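Local coordinates for protein superoxide dismutase [Mn], mitochondrial (Saccharomyces cerevisiae, PDB 3RN4) that converts superoxide radicals into hydrogen peroxide and oxygen as a metal-dependent dismutase of the mitochondrion, here with iron in the manganese site, at residues W141-K146 / D163-P168; G109-A114 / E205-F210. All blocks are in the same frame, centred on the assembly; numbering follows the deposited sequence.

Contact 1 and contact 2 sit in the C-terminal part of the chain, their centres 15 Å apart. Contact 1 closes over one face of the central strand 140-147, and contact 2 packs helix 203-212 against helix 109-119. The centre of contact 1 lies about 8 Å from the centre of the chain, that of contact 2 about 17 Å. The C-terminal end of segment 141-146 joins them: Lys146 NZ probably hydrogen-bonds to Phe210 O at 2.9 Å, and Lys146 also makes a cation-pi contact with Phe210. The N-terminal end reaches the active site, where the nearest part of the Trp141 side chain is about 4 Å from the bound iron; contact 2 lies away from the metal.

Contact 1 (W141-K146 / D163-P168); sequences WAFIVK and DTVTGP
One face of the Phe143 ring carries Val165 CG2, 4.2 Å above the plane and displaced toward the rim. At the edge, near the ring plane, sits the carbonyl of Asp163, with O 4.3 Å from Phe143 CE2. Thr164 OG1 approaches the far end of the ring obliquely, 4.0 Å from Phe143 CZ. Neither oxygen depends on the ring for a partner: Asp163 O is gripped by Thr159 OG1 and Asn88 ND2, and Thr164 OG1 bonds to Asn88 OD1. The two methyls of Val165 do different work. CG1 stands anti to the carbonyl carbon (chi1 -69°) and bridges two neighbours, Phe143 CD2 at 4.1 Å and Val145 CG1 at 4.0 Å, while CG2 supplies the ring-face contact.

No hydrogen bond joins the segments. Taken end to end, they run 2° apart. The CA atoms of Phe143 and Val165 are 7.9 Å apart, too far for backbone pairing, and the touching is done mainly by side chains. The backbone O of Val165 accepts a hydrogen bond from Arg70 NE of the second subunit.

Segment 163-168 lies in the loop linking outer strands 153-160 and 169-176 of the antiparallel sheet and passes over the central strand 140-147. Trp141 NE1 bonds to Gln162 OE1 beside the metal ligands His89 and Asp176, a tryptophan-glutamine pair characteristic of manganese superoxide dismutase active sites.

Contact 2 (G109-A114 / E205-F210); sequences GALAKA and EASRRF
The hydroxyl of Ser207 is held by two backbone groups, Trp203 O and Thr108 N, and its OG also packs 3.7 Å from Leu111 CD2. The second bond reaches the residues leading into helix 109-119. A water adds a second polar tie: it accepts from Leu111 N at 3.0 Å and donates to Ser207 O at 3.1 Å, satisfying an amide near the beginning of one helix with a carbonyl of the other.

The direct side-chain packing between the helices is otherwise apolar. With chi1 at -178°, the Phe210 side chain extends away from its own backbone N and lays its ring alongside helix 109-119. Leu111 CA lies over one ring face in a CH-pi contact, 4.1 Å from the centroid and 14° off the normal. Leu111 then spreads its methyls, CD1 meeting Phe210 CD1 at 3.8 Å and CD2 settling against the backbone between Ala206 and Ser207. Ala110 CB comes obliquely to Phe210 CE2 at 3.8 Å, and Ala114 CB likewise to Phe210 CZ.

The axes approach to 8.3 Å and cross at 94°, a near-perpendicular helix pair of the alpha/beta C-terminal domain of the iron/manganese superoxide dismutases. Leu154 and Leu172 of the sheet touch both Leu111 and Phe210. An alanine in place of Phe210 would remove the ring, and this would probably cost Leu111 its CH-pi contact and open a gap next to Ala110 and Ala114. On helix 203-212 itself, Arg208 grips Glu205 side-on through NE and NH2, the NH2 bond to Glu205 OE2 being 2.7 Å, while Arg209 NE adds a weak bond to the same OE2.

Contact 1 (W141-K146 / D163-P168)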
# COMPACT_ATOMS: atom_id res chain seq x y z
N TRP A 141 0.61 -13.72 5.00
CA TRP A 141 -0.25 -14.78 5.56
C TRP A 141 -1.31 -15.16 4.53
O TRP A 141 -1.68 -14.35 3.68
CB TRP A 141 -0.98 -14.27 6.81
CG TRP A 141 -0.08 -14.03 7.95
CD1 TRP A 141 0.72 -12.93 8.15
CD2 TRP A 141 0.19 -14.93 9.04
NE1 TRP A 141 1.47 -13.10 9.31
CE2 TRP A 141 1.14 -14.30 9.88
CE3 TRP A 141 -0.31 -16.19 9.42
CZ2 TRP A 141 1.63 -14.90 11.04
CZ3 TRP A 141 0.17 -16.78 10.57
CH2 TRP A 141 1.15 -16.13 11.37
N ALA A 142 -1.80 -16.40 4.59
CA ALA A 142 -3.13 -16.66 4.00
C ALA A 142 -4.08 -17.05 5.12
O ALA A 142 -3.67 -17.74 6.08
CB ALA A 142 -3.09 -17.73 2.94
N PHE A 143 -5.32 -16.61 5.01
CA PHE A 143 -6.34 -16.98 5.99
C PHE A 143 -7.53 -17.57 5.29
O PHE A 143 -8.06 -16.98 4.35
CB PHE A 143 -6.84 -15.77 6.73
CG PHE A 143 -5.80 -15.04 7.55
CD1 PHE A 143 -5.61 -15.36 8.90
CD2 PHE A 143 -5.08 -13.98 6.99
CE1 PHE A 143 -4.67 -14.65 9.69
CE2 PHE A 143 -4.16 -13.27 7.76
CZ PHE A 143 -3.94 -13.62 9.11
N ILE A 144 -7.98 -18.72 5.77
CA ILE A 144 -9.29 -19.20 5.40
C ILE A 144 -10.27 -18.50 6.35
O ILE A 144 -10.11 -18.55 7.57
CB ILE A 144 -9.39 -20.74 5.54
CG1 ILE A 144 -8.34 -21.43 4.67
CG2 ILE A 144 -10.83 -21.20 5.20
CD1 ILE A 144 -8.33 -22.98 4.77
N VAL A 145 -11.26 -17.81 5.79
CA VAL A 145 -12.15 -16.99 6.58
C VAL A 145 -13.63 -17.33 6.39
O VAL A 145 -14.03 -17.93 5.37
CB VAL A 145 -11.98 -15.49 6.25
CG1 VAL A 145 -10.52 -15.04 6.58
CG2 VAL A 145 -12.36 -15.23 4.76
N LYS A 146 -14.42 -16.91 7.37
CA LYS A 146 -15.88 -16.90 7.25
C LYS A 146 -16.31 -15.44 7.19
O LYS A 146 -16.02 -14.65 8.09
CB LYS A 146 -16.54 -17.56 8.46
CG LYS A 146 -18.08 -17.62 8.36
CD LYS A 146 -18.69 -18.17 9.67
CE LYS A 146 -20.16 -18.57 9.51
NZ LYS A 146 -20.69 -19.16 10.82
N ASP A 163 -0.28 -7.67 8.63
CA ASP A 163 -1.66 -7.25 8.47
C ASP A 163 -2.54 -8.45 8.81
O ASP A 163 -2.14 -9.60 8.66
CB ASP A 163 -1.92 -6.78 7.03
CG ASP A 163 -1.22 -5.46 6.70
OD1 ASP A 163 -0.58 -4.87 7.59
OD2 ASP A 163 -1.30 -5.01 5.53
N THR A 164 -3.77 -8.18 9.24
CA THR A 164 -4.64 -9.28 9.64
C THR A 164 -6.06 -9.12 9.11
O THR A 164 -6.36 -8.10 8.47
CB THR A 164 -4.64 -9.43 11.17
OG1 THR A 164 -5.15 -10.72 11.52
CG2 THR A 164 -5.47 -8.32 11.79
N VAL A 165 -6.90 -10.13 9.32
CA VAL A 165 -8.32 -10.00 9.02
C VAL A 165 -9.09 -9.50 10.25
O VAL A 165 -8.93 -10.03 11.35
CB VAL A 165 -8.94 -11.31 8.52
CG1 VAL A 165 -8.39 -11.65 7.14
CG2 VAL A 165 -8.66 -12.44 9.49
N THR A 166 -9.91 -8.48 10.07
CA THR A 166 -10.66 -7.93 11.19
C THR A 166 -12.16 -7.80 10.84
O THR A 166 -12.58 -8.12 9.73
CB THR A 166 -10.12 -6.55 11.57
OG1 THR A 166 -10.36 -5.64 10.50
CG2 THR A 166 -8.61 -6.63 11.82
N GLY A 167 -12.94 -7.32 11.81
CA GLY A 167 -14.36 -7.02 11.55
C GLY A 167 -15.11 -8.26 11.09
O GLY A 167 -15.06 -9.30 11.77
N PRO A 168 -15.78 -8.17 9.93
CA PRO A 168 -16.68 -9.23 9.45
C PRO A 168 -15.96 -10.45 8.89
O PRO A 168 -16.58 -11.50 8.73
CB PRO A 168 -17.47 -8.54 8.35
CG PRO A 168 -16.46 -7.54 7.78
CD PRO A 168 -15.58 -7.13 8.92

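Contact 2 (G109-A114 / E205-F210)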
# COMPACT_ATOMS: atom_id res chain seq x y z
N GLY A 109 -18.86 -30.82 11.12
CA GLY A 109 -19.99 -29.93 11.33
C GLY A 109 -20.27 -28.98 10.18
O GLY A 109 -20.13 -29.34 9.00
N ALA A 110 -20.66 -27.76 10.53
CA ALA A 110 -21.19 -26.81 9.56
C ALA A 110 -20.06 -26.32 8.66
O ALA A 110 -20.26 -26.04 7.46
CB ALA A 110 -21.89 -25.65 10.30
N LEU A 111 -18.85 -26.24 9.22
CA LEU A 111 -17.69 -25.89 8.40
C LEU A 111 -17.44 -26.93 7.31
O LEU A 111 -17.25 -26.59 6.15
CB LEU A 111 -16.43 -25.71 9.26
CG LEU A 111 -15.12 -25.53 8.47
CD1 LEU A 111 -15.21 -24.29 7.57
CD2 LEU A 111 -13.91 -25.40 9.39
N ALA A 112 -17.47 -28.21 7.67
CA ALA A 112 -17.28 -29.25 6.68
C ALA A 112 -18.34 -29.16 5.56
O ALA A 112 -18.04 -29.34 4.38
CB ALA A 112 -17.29 -30.62 7.32
N LYS A 113 -19.58 -28.87 5.94
CA LYS A 113 -20.65 -28.76 4.95
C LYS A 113 -20.40 -27.58 4.01
O LYS A 113 -20.56 -27.71 2.79
CB LYS A 113 -22.02 -28.58 5.62
CG LYS A 113 -22.50 -29.84 6.36
CD LYS A 113 -23.85 -29.60 7.04
CE LYS A 113 -24.32 -30.83 7.82
NZ LYS A 113 -23.31 -31.27 8.84
N ALA A 114 -20.05 -26.43 4.58
CA ALA A 114 -19.77 -25.24 3.77
C ALA A 114 -18.61 -25.48 2.83
O ALA A 114 -18.64 -25.03 1.67
CB ALA A 114 -19.53 -24.01 4.67
N GLU A 205 -10.22 -26.96 15.54
CA GLU A 205 -10.23 -25.59 15.97
C GLU A 205 -10.88 -24.69 14.90
O GLU A 205 -11.58 -23.74 15.23
CB GLU A 205 -8.81 -25.12 16.30
CG GLU A 205 -8.67 -23.59 16.51
CD GLU A 205 -9.40 -23.06 17.73
OE1 GLU A 205 -9.85 -23.86 18.58
OE2 GLU A 205 -9.53 -21.83 17.85
N ALA A 206 -10.62 -24.98 13.64
CA ALA A 206 -11.21 -24.16 12.57
C ALA A 206 -12.74 -24.30 12.61
O ALA A 206 -13.49 -23.34 12.40
CB ALA A 206 -10.70 -24.61 11.24
N SER A 207 -13.19 -25.51 12.90
CA SER A 207 -14.64 -25.77 12.96
C SER A 207 -15.28 -25.04 14.13
O SER A 207 -16.37 -24.48 14.02
CB SER A 207 -14.94 -27.27 13.05
OG SER A 207 -14.33 -28.03 12.02
N ARG A 208 -14.59 -25.02 15.28
CA ARG A 208 -15.05 -24.25 16.41
C ARG A 208 -15.07 -22.75 16.12
O ARG A 208 -15.99 -22.06 16.51
CB ARG A 208 -14.16 -24.54 17.65
CG ARG A 208 -14.66 -23.94 18.95
CD ARG A 208 -13.56 -23.90 20.03
NE ARG A 208 -12.48 -22.98 19.66
CZ ARG A 208 -12.54 -21.66 19.81
NH1 ARG A 208 -13.62 -21.11 20.35
NH2 ARG A 208 -11.53 -20.90 19.42
N ARG A 209 -14.05 -22.24 15.43
CA ARG A 209 -14.04 -20.84 15.05
C ARG A 209 -15.18 -20.47 14.09
O ARG A 209 -15.78 -19.39 14.20
CB ARG A 209 -12.70 -20.52 14.40
CG ARG A 209 -11.56 -20.54 15.40
CD ARG A 209 -10.26 -20.28 14.66
NE ARG A 209 -9.08 -20.27 15.53
CZ ARG A 209 -7.84 -20.32 15.04
NH1 ARG A 209 -7.67 -20.39 13.72
NH2 ARG A 209 -6.78 -20.31 15.85
N PHE A 210 -15.50 -21.39 13.20
CA PHE A 210 -16.58 -21.19 12.23
C PHE A 210 -17.91 -21.06 12.97
O PHE A 210 -18.71 -20.17 12.67
CB PHE A 210 -16.62 -22.33 11.22
CG PHE A 210 -17.69 -22.17 10.17
CD1 PHE A 210 -17.42 -21.51 8.98
CD2 PHE A 210 -18.97 -22.68 10.38
CE1 PHE A 210 -18.42 -21.35 8.01
CE2 PHE A 210 -19.97 -22.52 9.40
CZ PHE A 210 -19.69 -21.86 8.24
O HOH W 1 -18.36 -25.89 12.18